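Local coordinates for protein alcohol dehydrogenase IV (Corynebacterium glutamicum, PDB 3IV7) that probably reduces maleylacetate with a nicotinamide cofactor, as a metal-binding member of the iron-containing alcohol dehydrogenase family, at residues 180-185 against 280-285; 192-197 against 229-234. All blocks are in the same frame, centred on the assembly; numbering follows the deposited sequence.

In the fold
Both contacts belong to the all-helical C-terminal half of the subunit, the part that follows the parallel-sheet nucleotide-binding half in iron-containing alcohol dehydrogenases. Contact 1 joins the C-terminal part of helix 164-181, with the turn that leads out of it, to helix 276-286; contact 2 pairs helices 189-211 and 216-236, which come between those two elements in the sequence. The centres of the contacts lie about 9 Å apart, on the same side of the chain's centre, and the two touch directly: Ser181 packs on Ser232 and Phe233, and Arg281 on Ala192. Helix 189-211 thus touches both helix 276-286 and helix 216-236, and the two contacts form continuous packing.

Contact 1. Residues 180-185 against 280-285. With EDO (1,2-ethanediol), chain C.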
ATOM      1  N   ASP A 180       5.682 -14.047  -8.842  1.00 28.42           N
ATOM      2  CA  ASP A 180       7.146 -13.987  -8.680  1.00 27.04           C
ATOM      3  C   ASP A 180       7.510 -13.133  -7.452  1.00 29.07           C
ATOM      4  O   ASP A 180       8.472 -13.444  -6.734  1.00 28.80           O
ATOM      5  CB  ASP A 180       7.769 -13.404  -9.902  1.00 25.67           C
ATOM      6  CG  ASP A 180       9.196 -13.857 -10.128  1.00 31.15           C
ATOM      7  OD1 ASP A 180       9.589 -14.999  -9.724  1.00 26.04           O
ATOM      8  OD2 ASP A 180       9.897 -13.094 -10.836  1.00 25.77           O
ATOM      9  N   SER A 181       6.705 -12.092  -7.193  1.00 27.98           N
ATOM     10  CA  SER A 181       6.956 -11.183  -6.084  1.00 27.89           C
ATOM     11  C   SER A 181       6.856 -11.887  -4.716  1.00 27.86           C
ATOM     12  O   SER A 181       7.478 -11.451  -3.734  1.00 26.38           O
ATOM     13  CB  SER A 181       6.019  -9.982  -6.157  1.00 29.75           C
ATOM     14  OG  SER A 181       6.406  -9.081  -7.212  1.00 32.78           O
ATOM     15  N   LEU A 182       6.097 -12.984  -4.668  1.00 25.63           N
ATOM     16  CA  LEU A 182       5.950 -13.769  -3.455  1.00 25.73           C
ATOM     17  C   LEU A 182       7.256 -14.374  -2.943  1.00 27.15           C
ATOM     18  O   LEU A 182       7.369 -14.663  -1.755  1.00 23.80           O
ATOM     19  CB  LEU A 182       4.877 -14.852  -3.630  1.00 23.65           C
ATOM     20  CG  LEU A 182       3.451 -14.300  -3.847  1.00 25.25           C
ATOM     21  CD1 LEU A 182       2.451 -15.407  -4.050  1.00 27.86           C
ATOM     22  CD2 LEU A 182       3.051 -13.391  -2.674  1.00 20.07           C
ATOM     23  N   TRP A 183       8.218 -14.607  -3.844  1.00 29.08           N
ATOM     24  CA  TRP A 183       9.571 -15.053  -3.446  1.00 29.71           C
ATOM     25  C   TRP A 183      10.605 -14.074  -4.049  1.00 28.63           C
ATOM     26  O   TRP A 183      11.743 -14.440  -4.322  1.00 25.46           O
ATOM     27  CB  TRP A 183       9.846 -16.517  -3.888  1.00 30.33           C
ATOM     28  CG  TRP A 183       9.483 -16.763  -5.283  1.00 23.80           C
ATOM     29  CD1 TRP A 183      10.084 -16.223  -6.392  1.00 23.32           C
ATOM     30  CD2 TRP A 183       8.383 -17.540  -5.766  1.00 24.39           C
ATOM     31  NE1 TRP A 183       9.405 -16.591  -7.522  1.00 24.47           N
ATOM     32  CE2 TRP A 183       8.363 -17.406  -7.173  1.00 22.15           C
ATOM     33  CE3 TRP A 183       7.410 -18.323  -5.158  1.00 29.23           C
ATOM     34  CZ2 TRP A 183       7.410 -18.023  -7.964  1.00 20.24           C
ATOM     35  CZ3 TRP A 183       6.484 -18.954  -5.950  1.00 25.60           C
ATOM     36  CH2 TRP A 183       6.487 -18.795  -7.341  1.00 28.21           C
ATOM     37  N   GLY A 184      10.189 -12.819  -4.240  1.00 28.60           N
ATOM     38  CA  GLY A 184      11.062 -11.792  -4.820  1.00 29.88           C
ATOM     39  C   GLY A 184      12.271 -11.505  -3.935  1.00 30.92           C
ATOM     40  O   GLY A 184      12.275 -11.871  -2.752  1.00 26.64           O
ATOM     41  N   PRO A 185      13.302 -10.831  -4.495  1.00 29.30           N
ATOM     42  CA  PRO A 185      14.492 -10.545  -3.702  1.00 29.94           C
ATOM     43  C   PRO A 185      14.206  -9.682  -2.479  1.00 28.74           C
ATOM     44  O   PRO A 185      14.900  -9.808  -1.504  1.00 26.29           O
ATOM     45  CB  PRO A 185      15.400  -9.792  -4.683  1.00 31.24           C
ATOM     46  CG  PRO A 185      14.486  -9.319  -5.773  1.00 28.98           C
ATOM     47  CD  PRO A 185      13.431 -10.336  -5.871  1.00 29.49           C
ATOM     48  N   ARG A 280       1.120 -21.214  -0.115  1.00 30.93           N
ATOM     49  CA  ARG A 280      -0.157 -21.223   0.601  1.00 28.79           C
ATOM     50  C   ARG A 280      -0.909 -19.895   0.423  1.00 29.34           C
ATOM     51  O   ARG A 280      -2.119 -19.876   0.275  1.00 29.90           O
ATOM     52  CB  ARG A 280       0.042 -21.569   2.085  1.00 30.92           C
ATOM     53  CG  ARG A 280       0.463 -23.037   2.315  1.00 30.34           C
ATOM     54  CD  ARG A 280       0.426 -23.413   3.808  1.00 41.19           C
ATOM     55  NE  ARG A 280       1.142 -22.460   4.670  1.00 40.16           N
ATOM     56  CZ  ARG A 280       2.408 -22.580   5.082  1.00 46.22           C
ATOM     57  NH1 ARG A 280       3.158 -23.607   4.709  1.00 53.44           N
ATOM     58  NH2 ARG A 280       2.932 -21.652   5.881  1.00 47.34           N
ATOM     59  N   ARG A 281      -0.182 -18.796   0.385  1.00 27.82           N
ATOM     60  CA  ARG A 281      -0.809 -17.512   0.154  1.00 26.67           C
ATOM     61  C   ARG A 281      -1.430 -17.462  -1.262  1.00 25.71           C
ATOM     62  O   ARG A 281      -2.556 -17.027  -1.432  1.00 24.32           O
ATOM     63  CB  ARG A 281       0.199 -16.387   0.345  1.00 22.33           C
ATOM     64  CG  ARG A 281      -0.442 -15.030   0.398  1.00 29.13           C
ATOM     65  CD  ARG A 281       0.563 -13.928   0.268  1.00 29.27           C
ATOM     66  NE  ARG A 281       1.333 -13.708   1.483  1.00 25.45           N
ATOM     67  CZ  ARG A 281       0.938 -12.976   2.521  1.00 33.45           C
ATOM     68  NH1 ARG A 281      -0.262 -12.400   2.539  1.00 33.97           N
ATOM     69  NH2 ARG A 281       1.753 -12.831   3.567  1.00 28.00           N
ATOM     70  N   ALA A 282      -0.691 -17.925  -2.258  1.00 27.15           N
ATOM     71  CA  ALA A 282      -1.190 -17.915  -3.639  1.00 29.00           C
ATOM     72  C   ALA A 282      -2.434 -18.833  -3.739  1.00 29.53           C
ATOM     73  O   ALA A 282      -3.462 -18.448  -4.282  1.00 28.57           O
ATOM     74  CB  ALA A 282      -0.082 -18.374  -4.607  1.00 27.57           C
ATOM     75  N   ALA A 283      -2.313 -20.029  -3.172  1.00 30.26           N
ATOM     76  CA  ALA A 283      -3.415 -20.994  -3.116  1.00 32.47           C
ATOM     77  C   ALA A 283      -4.683 -20.358  -2.543  1.00 30.15           C
ATOM     78  O   ALA A 283      -5.739 -20.461  -3.136  1.00 29.21           O
ATOM     79  CB  ALA A 283      -3.003 -22.230  -2.272  1.00 30.91           C
ATOM     80  N   ALA A 284      -4.563 -19.699  -1.386  1.00 28.09           N
ATOM     81  CA  ALA A 284      -5.697 -19.005  -0.772  1.00 25.91           C
ATOM     82  C   ALA A 284      -6.280 -17.939  -1.710  1.00 30.08           C
ATOM     83  O   ALA A 284      -7.490 -17.788  -1.823  1.00 28.34           O
ATOM     84  CB  ALA A 284      -5.267 -18.358   0.534  1.00 29.98           C
ATOM     85  N   ALA A 285      -5.411 -17.194  -2.366  1.00 27.46           N
ATOM     86  CA  ALA A 285      -5.848 -16.162  -3.265  1.00 27.16           C
ATOM     87  C   ALA A 285      -6.599 -16.745  -4.450  1.00 26.98           C
ATOM     88  O   ALA A 285      -7.511 -16.123  -4.954  1.00 29.99           O
ATOM     89  CB  ALA A 285      -4.668 -15.344  -3.733  1.00 23.35           C
TER
HETATM   90  C1  EDO C 364       4.657 -15.597   1.845  1.00 56.98           C
HETATM   91  O1  EDO C 364       4.177 -14.676   0.862  1.00 52.65           O
HETATM   92  C2  EDO C 364       5.288 -14.836   3.000  1.00 53.12           C
HETATM   93  O2  EDO C 364       4.254 -14.420   3.890  1.00 55.85           O
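Leu182 carries most of this contact, its two methyl branches reaching two neighbouring residues on one turn of helix 276-286. CD1 touches CB of Ala282 at 3.9 Å, methyl against methyl, while CD2 comes up to the aliphatic part of Arg281, 3.9 Å from its CD. CG of Leu182 stands anti to its own carbonyl carbon (chi1 -65°), which swings the fork out of the turn and onto the helix. No hydrogen bond links the two segments, and the area buried is small, 107 Å² in all. Leu182 is the second residue of a type I beta turn from Ser181 to Gly184, through which the chain leaves helix 164-181 in the helical C-terminal half of this iron-containing alcohol dehydrogenase. Arg281 meets Leu182 with its CD methylene, and the two side chains run at a slant to each other. The chain of Arg281 bends at chi3, and its charged end is turned to a bound 1,2-ethanediol, probably a leftover of crystallisation. NE gives a hydrogen bond of 3.1 Å to O1 of the diol and NH2 one of 3.0 Å to O2, the second nearly straight at 167°. Gripped at both hydroxyls, the diol lies along the guanidinium edge, with its C1 in the guanidinium plane. On the protein side, Arg281 also packs against Ala196 of helix 189-211, and Leu182 against Ala195 of the same helix. Next along the turn, Trp183 points its indole into helix 256-271, and its NE1 holds OD1 of Asp180 at 2.7 Å, on the anti side of the carboxylate. The other oxygen of Asp180, OD2, takes a hydrogen bond with ND1 of His242.

Contact 2. Residues 192-197 against 229-234; sequences AVLAAE and AAVSFA
Helices 189-211 and 216-236 run roughly antiparallel here, their short segments inclined at 153° with axes only 7.9 Å apart, and the nearest CA atoms are those of Ala195 and Ala229, 5.2 Å from each other. Small residues permit that closeness. Ser232 lies against the backbone of Ala195, its CB 3.7 Å from Ala195 N, and its OG meets Ala195 CB at 3.2 Å, a tight polar-to-methyl touch. The hydroxyl is anti to the backbone N of Ser232 (chi1 178°), a torsion that points OG at helix 189-211, where it gives a hydrogen bond to the carbonyl oxygen of Asn191. Beside this, Leu194 covers the apolar side of the interface: its CD1 reaches CG1 of Val231 at 3.8 Å, and its CB rests 4.2 Å from Ser232 CB. The two helices, consecutive in the chain, pack as an antiparallel hairpin, and Val193 of the first packs on Glu197 of the second subunit. The two segments are held together by van der Waals packing, while the one polar side-chain group among the touching residues, the Ser232 hydroxyl, is satisfied by a main-chain oxygen one turn before Ala195, a bond that also ties the two helices together.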
ATOM      1  N   ALA A 192       3.639  -8.723  -0.186  1.00 24.20           N
ATOM      2  CA  ALA A 192       3.003 -10.031  -0.217  1.00 23.78           C
ATOM      3  C   ALA A 192       1.476  -9.896  -0.211  1.00 25.57           C
ATOM      4  O   ALA A 192       0.792 -10.523  -1.027  1.00 25.16           O
ATOM      5  CB  ALA A 192       3.451 -10.867   0.944  1.00 20.83           C
ATOM      6  N   VAL A 193       0.930  -9.101   0.715  1.00 27.95           N
ATOM      7  CA  VAL A 193      -0.527  -8.994   0.797  1.00 28.54           C
ATOM      8  C   VAL A 193      -1.079  -8.321  -0.461  1.00 27.59           C
ATOM      9  O   VAL A 193      -2.097  -8.760  -1.017  1.00 27.89           O
ATOM     10  CB  VAL A 193      -1.006  -8.306   2.070  1.00 32.73           C
ATOM     11  CG1 VAL A 193      -0.777  -6.836   1.997  1.00 33.17           C
ATOM     12  CG2 VAL A 193      -2.501  -8.633   2.301  1.00 31.24           C
ATOM     13  N   LEU A 194      -0.345  -7.350  -0.995  1.00 28.83           N
ATOM     14  CA  LEU A 194      -0.769  -6.701  -2.246  1.00 27.31           C
ATOM     15  C   LEU A 194      -0.727  -7.698  -3.419  1.00 28.65           C
ATOM     16  O   LEU A 194      -1.626  -7.721  -4.217  1.00 31.19           O
ATOM     17  CB  LEU A 194       0.078  -5.454  -2.548  1.00 23.25           C
ATOM     18  CG  LEU A 194      -0.056  -4.327  -1.491  1.00 31.13           C
ATOM     19  CD1 LEU A 194       0.849  -3.150  -1.817  1.00 32.96           C
ATOM     20  CD2 LEU A 194      -1.523  -3.865  -1.363  1.00 30.26           C
ATOM     21  N   ALA A 195       0.332  -8.514  -3.505  1.00 27.87           N
ATOM     22  CA  ALA A 195       0.448  -9.494  -4.567  1.00 26.66           C
ATOM     23  C   ALA A 195      -0.732 -10.473  -4.545  1.00 26.44           C
ATOM     24  O   ALA A 195      -1.265 -10.790  -5.572  1.00 24.79           O
ATOM     25  CB  ALA A 195       1.755 -10.248  -4.472  1.00 23.79           C
ATOM     26  N   ALA A 196      -1.156 -10.883  -3.345  1.00 25.48           N
ATOM     27  CA  ALA A 196      -2.265 -11.838  -3.179  1.00 28.05           C
ATOM     28  C   ALA A 196      -3.603 -11.188  -3.573  1.00 29.39           C
ATOM     29  O   ALA A 196      -4.464 -11.845  -4.114  1.00 30.14           O
ATOM     30  CB  ALA A 196      -2.325 -12.316  -1.751  1.00 28.02           C
ATOM     31  N   GLU A 197      -3.758  -9.899  -3.263  1.00 27.32           N
ATOM     32  CA  GLU A 197      -4.932  -9.149  -3.678  1.00 30.13           C
ATOM     33  C   GLU A 197      -4.946  -9.033  -5.190  1.00 28.51           C
ATOM     34  O   GLU A 197      -6.001  -9.095  -5.802  1.00 27.09           O
ATOM     35  CB  GLU A 197      -4.945  -7.764  -3.032  1.00 30.80           C
ATOM     36  CG  GLU A 197      -6.051  -6.822  -3.522  1.00 32.10           C
ATOM     37  CD  GLU A 197      -7.448  -7.174  -3.033  1.00 32.31           C
ATOM     38  OE1 GLU A 197      -7.641  -8.258  -2.415  1.00 27.35           O
ATOM     39  OE2 GLU A 197      -8.366  -6.305  -3.230  1.00 32.14           O
ATOM     40  N   ALA A 229      -0.717  -5.822  -8.540  1.00 29.02           N
ATOM     41  CA  ALA A 229       0.374  -6.704  -8.950  1.00 27.28           C
ATOM     42  C   ALA A 229       1.669  -5.906  -9.126  1.00 26.96           C
ATOM     43  O   ALA A 229       2.735  -6.332  -8.692  1.00 25.77           O
ATOM     44  CB  ALA A 229       0.011  -7.406 -10.250  1.00 23.68           C
ATOM     45  N   ALA A 230       1.559  -4.773  -9.838  1.00 29.24           N
ATOM     46  CA  ALA A 230       2.709  -3.946 -10.174  1.00 28.71           C
ATOM     47  C   ALA A 230       3.269  -3.204  -8.965  1.00 27.10           C
ATOM     48  O   ALA A 230       4.500  -3.119  -8.794  1.00 27.30           O
ATOM     49  CB  ALA A 230       2.348  -2.964 -11.316  1.00 29.57           C
ATOM     50  N   VAL A 231       2.382  -2.707  -8.099  1.00 27.69           N
ATOM     51  CA  VAL A 231       2.808  -2.071  -6.858  1.00 27.57           C
ATOM     52  C   VAL A 231       3.596  -3.072  -5.976  1.00 30.70           C
ATOM     53  O   VAL A 231       4.627  -2.724  -5.383  1.00 28.16           O
ATOM     54  CB  VAL A 231       1.617  -1.496  -6.069  1.00 30.57           C
ATOM     55  CG1 VAL A 231       2.073  -1.029  -4.664  1.00 25.45           C
ATOM     56  CG2 VAL A 231       0.953  -0.262  -6.867  1.00 30.66           C
ATOM     57  N   SER A 232       3.120  -4.319  -5.927  1.00 28.93           N
ATOM     58  CA  SER A 232       3.810  -5.381  -5.207  1.00 27.49           C
ATOM     59  C   SER A 232       5.214  -5.631  -5.804  1.00 27.92           C
ATOM     60  O   SER A 232       6.214  -5.706  -5.089  1.00 24.92           O
ATOM     61  CB  SER A 232       2.995  -6.675  -5.295  1.00 29.52           C
ATOM     62  OG  SER A 232       3.684  -7.731  -4.637  1.00 38.55           O
ATOM     63  N   PHE A 233       5.248  -5.756  -7.120  1.00 26.62           N
ATOM     64  CA  PHE A 233       6.457  -6.018  -7.875  1.00 30.06           C
ATOM     65  C   PHE A 233       7.482  -4.870  -7.779  1.00 29.17           C
ATOM     66  O   PHE A 233       8.650  -5.114  -7.619  1.00 28.64           O
ATOM     67  CB  PHE A 233       6.059  -6.281  -9.335  1.00 30.86           C
ATOM     68  CG  PHE A 233       7.189  -6.288 -10.276  1.00 29.35           C
ATOM     69  CD1 PHE A 233       8.079  -7.326 -10.292  1.00 35.14           C
ATOM     70  CD2 PHE A 233       7.280  -5.320 -11.271  1.00 31.76           C
ATOM     71  CE1 PHE A 233       9.120  -7.352 -11.212  1.00 29.85           C
ATOM     72  CE2 PHE A 233       8.295  -5.356 -12.178  1.00 30.88           C
ATOM     73  CZ  PHE A 233       9.220  -6.376 -12.139  1.00 27.44           C
ATOM     74  N   ALA A 234       7.008  -3.634  -7.827  1.00 28.80           N
ATOM     75  CA  ALA A 234       7.886  -2.463  -7.660  1.00 28.59           C
ATOM     76  C   ALA A 234       8.628  -2.556  -6.328  1.00 27.78           C
ATOM     77  O   ALA A 234       9.809  -2.213  -6.230  1.00 28.21           O
ATOM     78  CB  ALA A 234       7.056  -1.157  -7.742  1.00 24.04           C
TER